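Local coordinates for protein dipeptide Epimerase (Enterococcus faecalis V583, PDB 3JVA) that belongs to the enolase superfamily as a member of the mandelate racemase/muconate lactonizing enzyme family and holds a magnesium ion in its barrel domain, at residues B[81-84]-B[85-89]; B[93-96]-B[97-101]; B[148-151]-B[152-155]. All coordinates share one frame; numbering follows the deposited sequence.

Contact 1: residues B[81-84]-B[85-89]; sequences IEKI and HEVMD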
ATOM      1  N   ILE B  81      -2.534 -28.981 -28.579  1.00 18.51           N
ATOM      2  CA  ILE B  81      -2.394 -29.120 -27.132  1.00 20.16           C
ATOM      3  C   ILE B  81      -3.250 -28.067 -26.421  1.00 20.08           C
ATOM      4  O   ILE B  81      -3.683 -28.259 -25.281  1.00 20.37           O
ATOM      5  CB  ILE B  81      -0.897 -28.998 -26.723  1.00 19.24           C
ATOM      6  CG1 ILE B  81      -0.717 -29.368 -25.249  1.00 20.36           C
ATOM      7  CG2 ILE B  81      -0.385 -27.590 -26.986  1.00 20.47           C
ATOM      8  CD1 ILE B  81      -1.026 -30.830 -24.933  1.00 18.89           C
ATOM      9  N   GLU B  82      -3.499 -26.961 -27.114  1.00 18.88           N
ATOM     10  CA  GLU B  82      -4.324 -25.883 -26.588  1.00 19.84           C
ATOM     11  C   GLU B  82      -5.746 -26.395 -26.354  1.00 21.25           C
ATOM     12  O   GLU B  82      -6.312 -26.206 -25.276  1.00 19.18           O
ATOM     13  CB  GLU B  82      -4.335 -24.705 -27.572  1.00 20.75           C
ATOM     14  CG  GLU B  82      -3.030 -23.910 -27.605  1.00 21.14           C
ATOM     15  CD  GLU B  82      -2.895 -22.954 -26.431  1.00 22.73           C
ATOM     16  OE1 GLU B  82      -3.565 -21.901 -26.435  1.00 22.59           O
ATOM     17  OE2 GLU B  82      -2.125 -23.249 -25.494  1.00 26.03           O
ATOM     18  N   LYS B  83      -6.322 -27.054 -27.356  1.00 20.76           N
ATOM     19  CA  LYS B  83      -7.680 -27.575 -27.210  1.00 22.49           C
ATOM     20  C   LYS B  83      -7.722 -28.789 -26.292  1.00 21.89           C
ATOM     21  O   LYS B  83      -8.663 -28.959 -25.519  1.00 19.93           O
ATOM     22  CB  LYS B  83      -8.279 -27.948 -28.573  1.00 23.00           C
ATOM     23  CG  LYS B  83      -9.715 -28.452 -28.476  1.00 26.05           C
ATOM     24  CD  LYS B  83     -10.348 -28.709 -29.848  1.00 30.33           C
ATOM     25  CE  LYS B  83     -11.777 -29.243 -29.703  1.00 31.67           C
ATOM     26  NZ  LYS B  83     -12.476 -29.430 -31.021  1.00 31.97           N
ATOM     27  N   ILE B  84      -6.704 -29.638 -26.367  1.00 20.28           N
ATOM     28  CA  ILE B  84      -6.690 -30.815 -25.519  1.00 19.07           C
ATOM     29  C   ILE B  84      -6.767 -30.397 -24.046  1.00 18.19           C
ATOM     30  O   ILE B  84      -7.511 -30.994 -23.272  1.00 18.97           O
ATOM     31  CB  ILE B  84      -5.439 -31.685 -25.810  1.00 21.33           C
ATOM     32  CG1 ILE B  84      -5.615 -32.359 -27.178  1.00 24.32           C
ATOM     33  CG2 ILE B  84      -5.259 -32.742 -24.723  1.00 20.72           C
ATOM     34  CD1 ILE B  84      -4.368 -33.018 -27.728  1.00 27.70           C
ATOM     35  N   HIS B  85      -6.038 -29.353 -23.658  1.00 18.68           N
ATOM     36  CA  HIS B  85      -6.102 -28.908 -22.272  1.00 18.60           C
ATOM     37  C   HIS B  85      -7.426 -28.208 -22.016  1.00 20.13           C
ATOM     38  O   HIS B  85      -7.974 -28.285 -20.920  1.00 19.77           O
ATOM     39  CB  HIS B  85      -4.925 -27.994 -21.941  1.00 17.71           C
ATOM     40  CG  HIS B  85      -3.710 -28.741 -21.491  1.00 20.00           C
ATOM     41  ND1 HIS B  85      -3.554 -29.198 -20.200  1.00 20.67           N
ATOM     42  CD2 HIS B  85      -2.623 -29.167 -22.176  1.00 20.74           C
ATOM     43  CE1 HIS B  85      -2.422 -29.872 -20.108  1.00 20.88           C
ATOM     44  NE2 HIS B  85      -1.837 -29.868 -21.293  1.00 18.26           N
ATOM     45  N   GLU B  86      -7.950 -27.545 -23.041  1.00 20.52           N
ATOM     46  CA  GLU B  86      -9.238 -26.868 -22.913  1.00 20.17           C
ATOM     47  C   GLU B  86     -10.291 -27.912 -22.547  1.00 21.27           C
ATOM     48  O   GLU B  86     -11.066 -27.728 -21.607  1.00 22.51           O
ATOM     49  CB  GLU B  86      -9.617 -26.217 -24.242  1.00 21.13           C
ATOM     50  CG  GLU B  86     -10.977 -25.543 -24.241  1.00 23.62           C
ATOM     51  CD  GLU B  86     -11.324 -24.978 -25.605  1.00 24.79           C
ATOM     52  OE1 GLU B  86     -11.767 -25.749 -26.482  1.00 28.82           O
ATOM     53  OE2 GLU B  86     -11.132 -23.767 -25.802  1.00 26.39           O
ATOM     54  N   VAL B  87     -10.312 -29.004 -23.309  1.00 21.50           N
ATOM     55  CA  VAL B  87     -11.257 -30.102 -23.097  1.00 19.70           C
ATOM     56  C   VAL B  87     -11.106 -30.723 -21.711  1.00 20.38           C
ATOM     57  O   VAL B  87     -12.096 -30.932 -21.001  1.00 18.88           O
ATOM     58  CB  VAL B  87     -11.066 -31.203 -24.170  1.00 20.79           C
ATOM     59  CG1 VAL B  87     -12.003 -32.375 -23.907  1.00 21.18           C
ATOM     60  CG2 VAL B  87     -11.332 -30.621 -25.550  1.00 20.58           C
ATOM     61  N   MET B  88      -9.871 -31.025 -21.322  1.00 20.61           N
ATOM     62  CA  MET B  88      -9.644 -31.616 -20.005  1.00 20.61           C
ATOM     63  C   MET B  88     -10.086 -30.680 -18.881  1.00 20.64           C
ATOM     64  O   MET B  88     -10.658 -31.125 -17.884  1.00 21.19           O
ATOM     65  CB  MET B  88      -8.166 -31.981 -19.828  1.00 19.40           C
ATOM     66  CG  MET B  88      -7.706 -33.091 -20.763  1.00 18.28           C
ATOM     67  SD  MET B  88      -6.073 -33.725 -20.326  1.00 19.75           S
ATOM     68  CE  MET B  88      -5.034 -32.337 -20.758  1.00 20.50           C
ATOM     69  N   ASP B  89      -9.826 -29.386 -19.042  1.00 20.89           N
ATOM     70  CA  ASP B  89     -10.208 -28.408 -18.028  1.00 21.39           C
ATOM     71  C   ASP B  89     -11.721 -28.247 -17.919  1.00 21.71           C
ATOM     72  O   ASP B  89     -12.234 -27.962 -16.842  1.00 21.14           O
ATOM     73  CB  ASP B  89      -9.565 -27.047 -18.317  1.00 20.85           C
ATOM     74  CG  ASP B  89      -8.067 -27.041 -18.062  1.00 24.19           C
ATOM     75  OD1 ASP B  89      -7.555 -27.988 -17.422  1.00 21.90           O
ATOM     76  OD2 ASP B  89      -7.403 -26.079 -18.494  1.00 23.13           O
TER

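Contact 2: residues B[93-96]-B[97-101]; sequences AFAP and AAKAA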
ATOM      1  N   ALA B  93     -12.136 -29.901 -12.897  1.00 21.02           N
ATOM      2  CA  ALA B  93     -11.629 -28.675 -12.300  1.00 21.66           C
ATOM      3  C   ALA B  93     -10.246 -28.890 -11.690  1.00 21.45           C
ATOM      4  O   ALA B  93      -9.490 -27.937 -11.510  1.00 21.30           O
ATOM      5  CB  ALA B  93     -12.603 -28.175 -11.225  1.00 23.49           C
ATOM      6  N   PHE B  94      -9.917 -30.143 -11.380  1.00 19.39           N
ATOM      7  CA  PHE B  94      -8.621 -30.458 -10.783  1.00 19.18           C
ATOM      8  C   PHE B  94      -8.250 -31.935 -10.893  1.00 19.33           C
ATOM      9  O   PHE B  94      -8.899 -32.789 -10.291  1.00 18.75           O
ATOM     10  CB  PHE B  94      -8.614 -30.062  -9.306  1.00 20.31           C
ATOM     11  CG  PHE B  94      -7.288 -30.289  -8.626  1.00 20.35           C
ATOM     12  CD1 PHE B  94      -6.188 -29.501  -8.943  1.00 21.49           C
ATOM     13  CD2 PHE B  94      -7.143 -31.298  -7.678  1.00 21.62           C
ATOM     14  CE1 PHE B  94      -4.950 -29.712  -8.324  1.00 22.98           C
ATOM     15  CE2 PHE B  94      -5.912 -31.520  -7.051  1.00 21.69           C
ATOM     16  CZ  PHE B  94      -4.814 -30.725  -7.376  1.00 23.43           C
ATOM     17  N   ALA B  95      -7.197 -32.226 -11.655  1.00 17.57           N
ATOM     18  CA  ALA B  95      -6.722 -33.592 -11.840  1.00 17.78           C
ATOM     19  C   ALA B  95      -5.357 -33.555 -12.521  1.00 19.88           C
ATOM     20  O   ALA B  95      -5.191 -34.057 -13.631  1.00 19.45           O
ATOM     21  CB  ALA B  95      -7.710 -34.385 -12.691  1.00 19.49           C
ATOM     22  N   PRO B  96      -4.354 -32.966 -11.852  1.00 19.89           N
ATOM     23  CA  PRO B  96      -3.006 -32.873 -12.422  1.00 19.90           C
ATOM     24  C   PRO B  96      -2.379 -34.188 -12.879  1.00 19.09           C
ATOM     25  O   PRO B  96      -1.678 -34.222 -13.889  1.00 19.56           O
ATOM     26  CB  PRO B  96      -2.203 -32.180 -11.313  1.00 19.84           C
ATOM     27  CG  PRO B  96      -2.965 -32.528 -10.049  1.00 20.08           C
ATOM     28  CD  PRO B  96      -4.398 -32.392 -10.495  1.00 21.36           C
ATOM     29  N   ALA B  97      -2.616 -35.273 -12.145  1.00 19.09           N
ATOM     30  CA  ALA B  97      -2.047 -36.559 -12.538  1.00 18.88           C
ATOM     31  C   ALA B  97      -2.651 -37.020 -13.865  1.00 18.02           C
ATOM     32  O   ALA B  97      -1.921 -37.388 -14.784  1.00 17.83           O
ATOM     33  CB  ALA B  97      -2.299 -37.606 -11.457  1.00 20.09           C
ATOM     34  N   ALA B  98      -3.979 -36.986 -13.963  1.00 18.05           N
ATOM     35  CA  ALA B  98      -4.669 -37.415 -15.185  1.00 18.75           C
ATOM     36  C   ALA B  98      -4.349 -36.506 -16.370  1.00 18.59           C
ATOM     37  O   ALA B  98      -4.117 -36.982 -17.478  1.00 18.54           O
ATOM     38  CB  ALA B  98      -6.184 -37.467 -14.951  1.00 20.15           C
ATOM     39  N   LYS B  99      -4.340 -35.196 -16.142  1.00 17.82           N
ATOM     40  CA  LYS B  99      -4.033 -34.259 -17.220  1.00 16.91           C
ATOM     41  C   LYS B  99      -2.595 -34.423 -17.711  1.00 17.67           C
ATOM     42  O   LYS B  99      -2.322 -34.323 -18.906  1.00 15.66           O
ATOM     43  CB  LYS B  99      -4.287 -32.824 -16.760  1.00 16.86           C
ATOM     44  CG  LYS B  99      -5.762 -32.583 -16.441  1.00 15.80           C
ATOM     45  CD  LYS B  99      -6.067 -31.154 -16.016  1.00 18.60           C
ATOM     46  CE  LYS B  99      -7.552 -31.021 -15.669  1.00 16.09           C
ATOM     47  NZ  LYS B  99      -7.925 -29.654 -15.185  1.00 17.72           N
ATOM     48  N   ALA B 100      -1.672 -34.675 -16.792  1.00 18.06           N
ATOM     49  CA  ALA B 100      -0.278 -34.865 -17.177  1.00 18.74           C
ATOM     50  C   ALA B 100      -0.132 -36.114 -18.051  1.00 19.08           C
ATOM     51  O   ALA B 100       0.634 -36.122 -19.016  1.00 19.08           O
ATOM     52  CB  ALA B 100       0.601 -35.001 -15.932  1.00 20.13           C
ATOM     53  N   ALA B 101      -0.861 -37.169 -17.706  1.00 17.70           N
ATOM     54  CA  ALA B 101      -0.779 -38.416 -18.461  1.00 17.33           C
ATOM     55  C   ALA B 101      -1.156 -38.181 -19.928  1.00 18.93           C
ATOM     56  O   ALA B 101      -0.451 -38.613 -20.839  1.00 20.29           O
ATOM     57  CB  ALA B 101      -1.685 -39.473 -17.831  1.00 16.65           C
TER
HETATM   58  O   HOH W   1      -5.972 -29.572 -12.866  1.00 24.61           O

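Contact 3: residues B[148-151]-B[152-155]; sequences VEKV and KLGF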
ATOM      1  N   VAL B 148      28.459 -41.666   0.269  1.00 25.99           N
ATOM      2  CA  VAL B 148      29.734 -41.962  -0.371  1.00 27.34           C
ATOM      3  C   VAL B 148      29.500 -42.848  -1.591  1.00 26.25           C
ATOM      4  O   VAL B 148      30.102 -42.632  -2.637  1.00 27.23           O
ATOM      5  CB  VAL B 148      30.739 -42.644   0.600  1.00 29.56           C
ATOM      6  CG1 VAL B 148      31.028 -41.720   1.775  1.00 28.86           C
ATOM      7  CG2 VAL B 148      30.196 -43.964   1.089  1.00 33.85           C
ATOM      8  N   GLU B 149      28.607 -43.826  -1.468  1.00 27.32           N
ATOM      9  CA  GLU B 149      28.311 -44.713  -2.590  1.00 27.99           C
ATOM     10  C   GLU B 149      27.806 -43.932  -3.803  1.00 27.01           C
ATOM     11  O   GLU B 149      28.259 -44.157  -4.924  1.00 25.47           O
ATOM     12  CB  GLU B 149      27.274 -45.767  -2.184  1.00 30.88           C
ATOM     13  CG  GLU B 149      27.787 -46.756  -1.144  1.00 34.74           C
ATOM     14  CD  GLU B 149      26.735 -47.756  -0.694  1.00 37.91           C
ATOM     15  OE1 GLU B 149      27.047 -48.582   0.188  1.00 41.21           O
ATOM     16  OE2 GLU B 149      25.599 -47.720  -1.215  1.00 39.59           O
ATOM     17  N   LYS B 150      26.878 -43.004  -3.575  1.00 26.75           N
ATOM     18  CA  LYS B 150      26.319 -42.208  -4.668  1.00 26.34           C
ATOM     19  C   LYS B 150      27.362 -41.284  -5.276  1.00 25.22           C
ATOM     20  O   LYS B 150      27.382 -41.066  -6.487  1.00 24.86           O
ATOM     21  CB  LYS B 150      25.126 -41.381  -4.174  1.00 26.78           C
ATOM     22  CG  LYS B 150      24.077 -42.187  -3.420  1.00 28.46           C
ATOM     23  CD  LYS B 150      23.648 -43.427  -4.192  1.00 27.18           C
ATOM     24  CE  LYS B 150      22.646 -44.238  -3.386  1.00 30.33           C
ATOM     25  NZ  LYS B 150      22.301 -45.523  -4.051  1.00 29.85           N
ATOM     26  N   VAL B 151      28.233 -40.732  -4.437  1.00 25.08           N
ATOM     27  CA  VAL B 151      29.272 -39.850  -4.939  1.00 26.44           C
ATOM     28  C   VAL B 151      30.216 -40.636  -5.847  1.00 26.87           C
ATOM     29  O   VAL B 151      30.676 -40.124  -6.870  1.00 26.65           O
ATOM     30  CB  VAL B 151      30.064 -39.211  -3.779  1.00 26.45           C
ATOM     31  CG1 VAL B 151      31.316 -38.521  -4.313  1.00 26.97           C
ATOM     32  CG2 VAL B 151      29.177 -38.205  -3.050  1.00 27.15           C
ATOM     33  N   LYS B 152      30.497 -41.882  -5.476  1.00 28.69           N
ATOM     34  CA  LYS B 152      31.376 -42.726  -6.283  1.00 31.25           C
ATOM     35  C   LYS B 152      30.721 -42.975  -7.636  1.00 30.37           C
ATOM     36  O   LYS B 152      31.401 -43.213  -8.632  1.00 30.99           O
ATOM     37  CB  LYS B 152      31.631 -44.065  -5.592  1.00 33.31           C
ATOM     38  CG  LYS B 152      32.233 -43.939  -4.209  1.00 38.54           C
ATOM     39  CD  LYS B 152      32.756 -45.273  -3.696  1.00 41.74           C
ATOM     40  CE  LYS B 152      33.341 -45.118  -2.300  1.00 43.45           C
ATOM     41  NZ  LYS B 152      34.286 -43.967  -2.230  1.00 42.91           N
ATOM     42  N   LEU B 153      29.393 -42.917  -7.654  1.00 29.27           N
ATOM     43  CA  LEU B 153      28.620 -43.115  -8.874  1.00 30.10           C
ATOM     44  C   LEU B 153      28.659 -41.862  -9.752  1.00 29.30           C
ATOM     45  O   LEU B 153      28.202 -41.879 -10.899  1.00 28.78           O
ATOM     46  CB  LEU B 153      27.173 -43.468  -8.512  1.00 32.20           C
ATOM     47  CG  LEU B 153      26.668 -44.898  -8.744  1.00 35.86           C
ATOM     48  CD1 LEU B 153      27.754 -45.921  -8.480  1.00 34.15           C
ATOM     49  CD2 LEU B 153      25.459 -45.140  -7.855  1.00 34.00           C
ATOM     50  N   GLY B 154      29.204 -40.773  -9.212  1.00 26.42           N
ATOM     51  CA  GLY B 154      29.307 -39.543  -9.983  1.00 25.32           C
ATOM     52  C   GLY B 154      28.378 -38.415  -9.564  1.00 23.75           C
ATOM     53  O   GLY B 154      28.496 -37.291 -10.058  1.00 25.08           O
ATOM     54  N   PHE B 155      27.449 -38.698  -8.661  1.00 23.55           N
ATOM     55  CA  PHE B 155      26.523 -37.661  -8.213  1.00 24.70           C
ATOM     56  C   PHE B 155      27.260 -36.540  -7.484  1.00 25.69           C
ATOM     57  O   PHE B 155      28.140 -36.795  -6.664  1.00 25.11           O
ATOM     58  CB  PHE B 155      25.458 -38.277  -7.305  1.00 25.28           C
ATOM     59  CG  PHE B 155      24.452 -39.107  -8.047  1.00 25.80           C
ATOM     60  CD1 PHE B 155      23.402 -38.499  -8.729  1.00 25.28           C
ATOM     61  CD2 PHE B 155      24.588 -40.488  -8.120  1.00 25.81           C
ATOM     62  CE1 PHE B 155      22.503 -39.254  -9.478  1.00 24.52           C
ATOM     63  CE2 PHE B 155      23.694 -41.255  -8.868  1.00 26.72           C
ATOM     64  CZ  PHE B 155      22.650 -40.635  -9.549  1.00 26.26           C
TER

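Contact 1: residues B[81-84]-B[85-89]
Ile81 and His85 stand side by side one turn apart on helix 81-91, and the hydrogen bond from His85 N to Ile81 O (3.1 Å) joins their backbones. Glu86 N, Val87 N and Met88 N form hydrogen bonds in the same i to i+4 pattern to Glu82 O, Lys83 O (2.8 Å from Val87 N) and Ile84 O.

In the packing, Ile81 CD1 lies 3.6 Å from His85 CD2, while Ile81 O sits at the edge of the imidazole, in its plane. Met88 CE covers one face of that ring, nearer its edge than its centre. The bend of Met88 at chi3 (-70°) turns this methyl back to within 4.0 Å of Ile84 CG2. The side chains of Ile81, Ile84, His85 and Met88 meet helix 96-114 within the capping domain of the enolase superfamily, and His85 also stacks on His272 of the barrel domain.

Among the charged residues, Lys83 NZ stays 5.9 Å from Glu86 OE1, too far for contact. Glu86 OE2 instead forms a salt bridge with Lys312 and a hydrogen bond with Tyr125, both of the second subunit, and Glu82 OE1 accepts from the backbone N of that same Lys312.

Contact 2: residues B[93-96]-B[97-101]
Ala95 and Lys99 meet through both backbone and side chain where helix 96-114 begins. The bond from Lys99 N to Ala95 O is 2.9 Å long and almost straight (170° at the hydrogen). Ala100 N follows with a bond of 2.9 Å to Pro96 O.

With CG beside its own backbone N (chi1 -64°), the lysine chain runs back past the start of the helix, and CG passes 3.2 Å from Ala95 O. One water then joins the two residues, accepting from Lys99 NZ at 3.0 Å and from Ala95 N at 3.2 Å. The ammonium group also forms a salt bridge with Asp89 and a hydrogen bond with Ser92 O, which ties the connecting loop to both helices. Ala95 occupies the N-cap position of a helix in the capping domain of the enolase superfamily, and Pro96 opens the first turn. Glu57 accepts from the amide of Ala97.

Apolar contact across the turn is light: Ala95 CB rests 4.1 Å from Ala98 CB. Within 93-96, Pro96 CD sits over the centre of the Phe94 ring, 3.4 Å above its plane, a CH-pi contact. That ring also meets Phe94 of the third subunit, their planes at about 85°.

Contact 3: residues B[148-151]-B[152-155]
Val151 and Gly154 are joined by the shortest bond at the end of helix 140-152, 2.8 Å from Gly154 N to Val151 O, with the donor well above the carbonyl plane. Lys150 O takes Phe155 N at 3.2 Å. Just before these, Lys152 N keeps the regular i to i+4 hydrogen bond to Val148 O at 3.0 Å. The amide of Leu153 divides itself between Glu149 O and Lys150 O, and both bonds are weak. The helical pattern is therefore loosening here, and Lys150 O receives both the Leu153 and the Phe155 amides.

Carbon atoms crowd round these same carbonyls. Lys152 CG lies 3.0 Å from Val148 O, since its first torsion sets CG beside the backbone N (chi1 -58°). Leu153 CB comes similarly close to Lys150 O. The Phe155 ring turns its edge to Lys150 O, which lies in the ring plane 3.3 Å from CD2.

Farther out, Phe155 CD2 also touches Lys150 CB, and Val151 CG2 approaches Phe155 O. Phe155 packs on Ile133 of strand 128-134 and on Pro340, whereas Val148 and Val151 lean on Val180 at the end of the neighbouring helix 166-180.

The glycine has positive phi (109°), a conformation that glycine takes readily. With the bond of Phe155 N to Lys150 O (6→1) and that of Gly154 N to Val151 O (5→2), it completes a Schellman motif, here leading a barrel helix into strand 157-161 of the enolase-type TIM barrel.

From the N terminus, the three contacts come in series, neither nesting nor crossing, and each is a local turn that spans no long loop. Contact 1 lies on helix 81-91, contact 2 at the start of the next helix, 96-114, and both belong to the N-terminal capping domain. They touch directly: Asp89 OD1 forms a 2.8 Å salt bridge with Lys99 NZ, and Met88 SD packs against Lys99 CA at 3.8 Å, joining the two helices across their short connection. Contact 3 ends a helix of the barrel domain on the opposite side of the chain's centre, its own centre about 42 Å from that of contact 1 and about 35 Å from that of contact 2.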